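PDB 2JC4: exodeoxyribonuclease III from Neisseria meningitidis, which probably degrades double-stranded DNA from its 3' ends as a metal-dependent 3'-5' exonuclease of the AP/ExoA repair family. Local coordinates for residues 110-121 and 164-175. Residues are numbered along the deposited sequence; the frame is centred on the assembly and turned at random. Where two conformers were deposited one is given.
Sequences EALDSPKFKYKE and EKIHCSSVERQW. With 2HP (dihydrogenphosphate ion), chain G; ACT (acetate ion), chain F.
Phe117 reaches between the two helices and is packed from several directions. Trp175 CH2 lies over one face of its ring, 3.6 Å from Phe117 CZ, the two ring planes inclined at 40°. Val171 CG1 and the Glu172 carboxyl carbon meet the ring edge in its plane, and Ile166 CD1 comes up to Phe117 CD1 at 3.6 Å. With CG anti to the backbone N (chi1 -162°), the Phe117 ring is carried to Ile166, Glu172 and Trp175. Leu112 extends the apolar patch, its CD1 4.2 Å from Ile166 CD1 and its CD2 against Ser169 CB. Glu121 CA makes a CH-pi contact over the Trp175 six-membered ring, on the face opposite Val171 O and Glu172 CA.

Lys120, fully extended, runs past the Trp175 rim to a salt bridge of 2.6 Å from NZ to the anti lone pair of Glu172 OE2. The same oxygen accepts from His167 N on its syn side. Glu172 N to Ser169 OG and a weak Ser169 N to Glu172 OE1 bond (3.3 Å) form a capping box; Ser169 OG also donates to Glu172 OE1 at 2.7 Å. Both carboxylate oxygens are thus gripped, which probably favours the charged form of Glu172.

Lys120 NZ and His167 ND1 also bond to the backbone carbonyl O of Asn148, a residue predicted to bind metal and stabilise the transition state. The contact joins segments 115-121 and 170-175, at 25° to each other, at the N-terminal ends of helices 115-135 and 170-180, beside the loop following strand 141-144.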
loop_
_atom_site.group_PDB
_atom_site.type_symbol
_atom_site.label_atom_id
_atom_site.label_comp_id
_atom_site.label_asym_id
_atom_site.label_seq_id
_atom_site.Cartn_x
_atom_site.Cartn_y
_atom_site.Cartn_z
ATOM N N GLU A 110 -14.792 -2.114 -7.403
ATOM C CA GLU A 110 -15.682 -1.321 -8.276
ATOM C C GLU A 110 -16.986 -0.909 -7.621
ATOM O O GLU A 110 -17.255 0.282 -7.471
ATOM C CB GLU A 110 -15.981 -2.052 -9.596
ATOM C CG GLU A 110 -16.659 -1.170 -10.656
ATOM C CD GLU A 110 -16.636 -1.849 -12.018
ATOM O OE1 GLU A 110 -17.249 -2.939 -12.157
ATOM O OE2 GLU A 110 -15.969 -1.324 -12.917
ATOM N N ALA A 111 -17.802 -1.896 -7.260
ATOM C CA ALA A 111 -19.145 -1.674 -6.671
ATOM C C ALA A 111 -19.524 -3.005 -6.028
ATOM O O ALA A 111 -19.038 -4.064 -6.455
ATOM C CB ALA A 111 -20.187 -1.293 -7.761
ATOM N N LEU A 112 -20.357 -2.959 -4.990
ATOM C CA LEU A 112 -20.712 -4.199 -4.295
ATOM C C LEU A 112 -21.435 -5.185 -5.193
ATOM O O LEU A 112 -21.358 -6.372 -4.954
ATOM C CB LEU A 112 -21.489 -3.932 -2.992
ATOM C CG LEU A 112 -20.616 -3.916 -1.743
ATOM C CD1 LEU A 112 -19.629 -2.753 -1.839
ATOM C CD2 LEU A 112 -21.475 -3.797 -0.453
ATOM N N ASP A 113 -22.087 -4.695 -6.257
ATOM C CA ASP A 113 -22.794 -5.612 -7.196
ATOM C C ASP A 113 -21.977 -5.940 -8.458
ATOM O O ASP A 113 -22.477 -6.594 -9.393
ATOM C CB ASP A 113 -24.184 -5.065 -7.555
ATOM C CG ASP A 113 -24.136 -3.651 -8.130
ATOM O OD1 ASP A 113 -23.015 -3.116 -8.326
ATOM O OD2 ASP A 113 -25.222 -3.079 -8.413
ATOM N N SER A 114 -20.706 -5.528 -8.475
ATOM C CA SER A 114 -19.811 -5.868 -9.583
ATOM C C SER A 114 -19.239 -7.276 -9.427
ATOM O O SER A 114 -18.962 -7.719 -8.298
ATOM C CB SER A 114 -18.640 -4.850 -9.665
ATOM O OG SER A 114 -17.683 -5.212 -10.688
ATOM N N PRO A 115 -19.014 -7.970 -10.560
ATOM C CA PRO A 115 -18.270 -9.214 -10.537
ATOM C C PRO A 115 -16.860 -9.014 -9.964
ATOM O O PRO A 115 -16.264 -9.947 -9.443
ATOM C CB PRO A 115 -18.153 -9.606 -12.017
ATOM C CG PRO A 115 -19.049 -8.756 -12.777
ATOM C CD PRO A 115 -19.489 -7.595 -11.913
ATOM N N LYS A 116 -16.323 -7.805 -10.100
ATOM C CA LYS A 116 -15.007 -7.478 -9.509
ATOM C C LYS A 116 -15.017 -7.494 -7.982
ATOM O O LYS A 116 -13.986 -7.641 -7.370
ATOM C CB LYS A 116 -14.476 -6.153 -10.061
ATOM C CG LYS A 116 -14.221 -6.190 -11.550
ATOM C CD LYS A 116 -13.766 -4.844 -12.090
ATOM C CE LYS A 116 -13.610 -4.974 -13.601
ATOM N NZ LYS A 116 -12.974 -3.756 -14.177
ATOM N N PHE A 117 -16.188 -7.374 -7.364
ATOM C CA PHE A 117 -16.300 -7.498 -5.918
ATOM C C PHE A 117 -16.168 -8.964 -5.453
ATOM O O PHE A 117 -15.683 -9.233 -4.336
ATOM C CB PHE A 117 -17.630 -6.897 -5.419
ATOM C CG PHE A 117 -17.643 -6.597 -3.935
ATOM C CD1 PHE A 117 -16.923 -5.515 -3.437
ATOM C CD2 PHE A 117 -18.380 -7.384 -3.041
ATOM C CE1 PHE A 117 -16.962 -5.200 -2.085
ATOM C CE2 PHE A 117 -18.390 -7.077 -1.680
ATOM C CZ PHE A 117 -17.673 -5.989 -1.219
ATOM N N LYS A 118 -16.631 -9.919 -6.288
ATOM C CA LYS A 118 -16.398 -11.336 -5.984
ATOM C C LYS A 118 -14.901 -11.641 -6.122
ATOM O O LYS A 118 -14.347 -12.393 -5.310
ATOM C CB LYS A 118 -17.223 -12.297 -6.886
ATOM C CG LYS A 118 -18.748 -12.152 -6.711
ATOM C CD LYS A 118 -19.397 -13.459 -6.273
ATOM C CE LYS A 118 -20.794 -13.234 -5.690
ATOM N NZ LYS A 118 -21.819 -13.075 -6.777
ATOM N N TYR A 119 -14.278 -11.080 -7.163
ATOM C CA TYR A 119 -12.816 -11.152 -7.328
ATOM C C TYR A 119 -12.160 -10.607 -6.072
ATOM O O TYR A 119 -11.314 -11.272 -5.495
ATOM C CB TYR A 119 -12.353 -10.433 -8.593
ATOM C CG TYR A 119 -10.850 -10.242 -8.790
ATOM C CD1 TYR A 119 -9.930 -11.290 -8.568
ATOM C CD2 TYR A 119 -10.356 -9.012 -9.243
ATOM C CE1 TYR A 119 -8.531 -11.081 -8.766
ATOM C CE2 TYR A 119 -9.000 -8.801 -9.446
ATOM C CZ TYR A 119 -8.091 -9.843 -9.187
ATOM O OH TYR A 119 -6.759 -9.614 -9.412
ATOM N N LYS A 120 -12.570 -9.420 -5.621
ATOM C CA LYS A 120 -11.998 -8.830 -4.411
ATOM C C LYS A 120 -12.052 -9.802 -3.228
ATOM O O LYS A 120 -11.067 -9.951 -2.499
ATOM C CB LYS A 120 -12.697 -7.510 -4.024
ATOM C CG LYS A 120 -11.958 -6.704 -2.953
ATOM C CD LYS A 120 -12.646 -5.336 -2.699
ATOM C CE LYS A 120 -11.782 -4.409 -1.803
ATOM N NZ LYS A 120 -12.266 -2.991 -1.794
ATOM N N GLU A 121 -13.217 -10.436 -3.019
ATOM C CA GLU A 121 -13.393 -11.382 -1.906
ATOM C C GLU A 121 -12.411 -12.537 -2.016
ATOM O O GLU A 121 -11.762 -12.888 -1.046
ATOM C CB GLU A 121 -14.837 -11.908 -1.870
ATOM C CG GLU A 121 -15.147 -12.915 -0.749
ATOM C CD GLU A 121 -16.580 -13.434 -0.824
ATOM O OE1 GLU A 121 -17.268 -13.241 -1.842
ATOM O OE2 GLU A 121 -17.019 -14.028 0.165
ATOM N N GLU A 164 -22.412 1.088 3.315
ATOM C CA GLU A 164 -22.376 -0.118 2.476
ATOM C C GLU A 164 -22.096 0.194 1.009
ATOM O O GLU A 164 -22.678 -0.436 0.116
ATOM C CB GLU A 164 -23.651 -0.994 2.631
ATOM C CG GLU A 164 -24.008 -1.275 4.110
ATOM C CD GLU A 164 -23.016 -2.217 4.796
ATOM O OE1 GLU A 164 -21.862 -2.366 4.343
ATOM O OE2 GLU A 164 -23.405 -2.860 5.789
ATOM N N LYS A 165 -21.197 1.154 0.765
ATOM C CA LYS A 165 -20.685 1.398 -0.586
ATOM C C LYS A 165 -19.231 0.974 -0.644
ATOM O O LYS A 165 -18.588 0.758 0.415
ATOM C CB LYS A 165 -20.816 2.887 -0.959
ATOM C CG LYS A 165 -22.225 3.454 -0.724
ATOM C CD LYS A 165 -23.169 3.233 -1.892
ATOM C CE LYS A 165 -24.300 4.286 -1.876
ATOM N NZ LYS A 165 -24.960 4.307 -0.511
ATOM N N ILE A 166 -18.725 0.832 -1.870
ATOM C CA ILE A 166 -17.364 0.335 -2.118
ATOM C C ILE A 166 -16.360 1.064 -1.188
ATOM O O ILE A 166 -16.508 2.255 -0.896
ATOM C CB ILE A 166 -16.996 0.423 -3.655
ATOM C CG1 ILE A 166 -15.782 -0.477 -4.030
ATOM C CG2 ILE A 166 -16.792 1.898 -4.092
ATOM C CD1 ILE A 166 -15.968 -2.031 -3.798
ATOM N N HIS A 167 -15.368 0.323 -0.712
ATOM C CA HIS A 167 -14.335 0.780 0.221
ATOM C C HIS A 167 -14.739 0.836 1.679
ATOM O O HIS A 167 -13.896 0.624 2.546
ATOM C CB HIS A 167 -13.673 2.125 -0.170
ATOM C CG HIS A 167 -13.184 2.178 -1.577
ATOM N ND1 HIS A 167 -12.397 1.188 -2.134
ATOM C CD2 HIS A 167 -13.399 3.092 -2.561
ATOM C CE1 HIS A 167 -12.135 1.499 -3.393
ATOM N NE2 HIS A 167 -12.722 2.653 -3.675
ATOM N N CYS A 168 -16.013 1.135 1.940
ATOM C CA CYS A 168 -16.500 1.370 3.303
ATOM C C CYS A 168 -17.573 0.388 3.801
ATOM O O CYS A 168 -18.239 0.660 4.814
ATOM C CB CYS A 168 -17.063 2.796 3.384
ATOM S SG CYS A 168 -15.877 4.044 2.869
ATOM N N SER A 169 -17.761 -0.724 3.097
ATOM C CA SER A 169 -18.787 -1.707 3.488
ATOM C C SER A 169 -18.373 -2.565 4.681
ATOM O O SER A 169 -17.170 -2.795 4.952
ATOM C CB SER A 169 -19.200 -2.618 2.301
ATOM O OG SER A 169 -18.172 -3.559 1.994
ATOM N N SER A 170 -19.377 -3.029 5.406
ATOM C CA SER A 170 -19.180 -3.937 6.538
ATOM C C SER A 170 -18.398 -5.194 6.142
ATOM O O SER A 170 -17.466 -5.632 6.859
ATOM C CB SER A 170 -20.537 -4.276 7.175
ATOM O OG SER A 170 -21.413 -4.943 6.250
ATOM N N VAL A 171 -18.713 -5.764 4.990
ATOM C CA VAL A 171 -17.983 -6.981 4.599
ATOM C C VAL A 171 -16.504 -6.706 4.257
ATOM O O VAL A 171 -15.627 -7.472 4.650
ATOM C CB VAL A 171 -18.709 -7.791 3.489
ATOM C CG1 VAL A 171 -18.805 -6.995 2.171
ATOM C CG2 VAL A 171 -18.052 -9.157 3.314
ATOM N N GLU A 172 -16.239 -5.628 3.528
ATOM C CA GLU A 172 -14.845 -5.216 3.254
ATOM C C GLU A 172 -14.114 -4.980 4.555
ATOM O O GLU A 172 -12.950 -5.394 4.723
ATOM C CB GLU A 172 -14.823 -3.942 2.416
ATOM C CG GLU A 172 -15.084 -4.177 0.922
ATOM C CD GLU A 172 -15.384 -2.860 0.183
ATOM O OE1 GLU A 172 -16.413 -2.238 0.487
ATOM O OE2 GLU A 172 -14.589 -2.435 -0.682
ATOM N N ARG A 173 -14.798 -4.350 5.510
ATOM C CA ARG A 173 -14.161 -4.110 6.812
ATOM C C ARG A 173 -13.842 -5.424 7.533
ATOM O O ARG A 173 -12.796 -5.554 8.183
ATOM C CB ARG A 173 -14.998 -3.141 7.646
ATOM C CG ARG A 173 -14.945 -1.757 7.065
ATOM C CD ARG A 173 -15.950 -0.825 7.692
ATOM N NE ARG A 173 -15.664 0.547 7.221
ATOM C CZ ARG A 173 -16.494 1.569 7.370
ATOM N NH1 ARG A 173 -17.670 1.391 7.987
ATOM N NH2 ARG A 173 -16.138 2.782 6.941
ATOM N N GLN A 174 -14.686 -6.433 7.322
ATOM C CA GLN A 174 -14.364 -7.772 7.827
ATOM C C GLN A 174 -13.126 -8.388 7.178
ATOM O O GLN A 174 -12.326 -9.017 7.880
ATOM C CB GLN A 174 -15.544 -8.735 7.725
ATOM C CG GLN A 174 -15.298 -10.061 8.543
ATOM C CD GLN A 174 -14.930 -9.793 10.013
ATOM O OE1 GLN A 174 -15.706 -9.200 10.785
ATOM N NE2 GLN A 174 -13.750 -10.239 10.406
ATOM N N TRP A 175 -12.947 -8.194 5.870
ATOM C CA TRP A 175 -11.732 -8.676 5.196
ATOM C C TRP A 175 -10.486 -7.996 5.742
ATOM O O TRP A 175 -9.473 -8.660 5.948
ATOM C CB TRP A 175 -11.800 -8.509 3.672
ATOM C CG TRP A 175 -13.021 -9.156 3.081
ATOM C CD1 TRP A 175 -13.761 -10.186 3.618
ATOM C CD2 TRP A 175 -13.655 -8.806 1.837
ATOM N NE1 TRP A 175 -14.829 -10.473 2.789
ATOM C CE2 TRP A 175 -14.784 -9.638 1.695
ATOM C CE3 TRP A 175 -13.396 -7.840 0.857
ATOM C CZ2 TRP A 175 -15.641 -9.546 0.598
ATOM C CZ3 TRP A 175 -14.261 -7.737 -0.235
ATOM C CH2 TRP A 175 -15.360 -8.595 -0.352
HETATM P P 2HP G . -9.552 -5.278 -15.356
HETATM O O1 2HP G . -10.031 -4.045 -14.560
HETATM O O2 2HP G . -10.261 -6.618 -15.112
HETATM O O3 2HP G . -7.962 -5.410 -15.034
HETATM O O4 2HP G . -9.750 -4.857 -16.895
HETATM C C ACT F . -10.677 4.624 -5.674
HETATM O O ACT F . -11.822 4.141 -5.794
HETATM O OXT ACT F . -10.074 4.967 -6.724
HETATM C CH3 ACT F . -10.114 4.743 -4.304
HETATM O O HOH W 1 -20.955 0.105 -4.225
#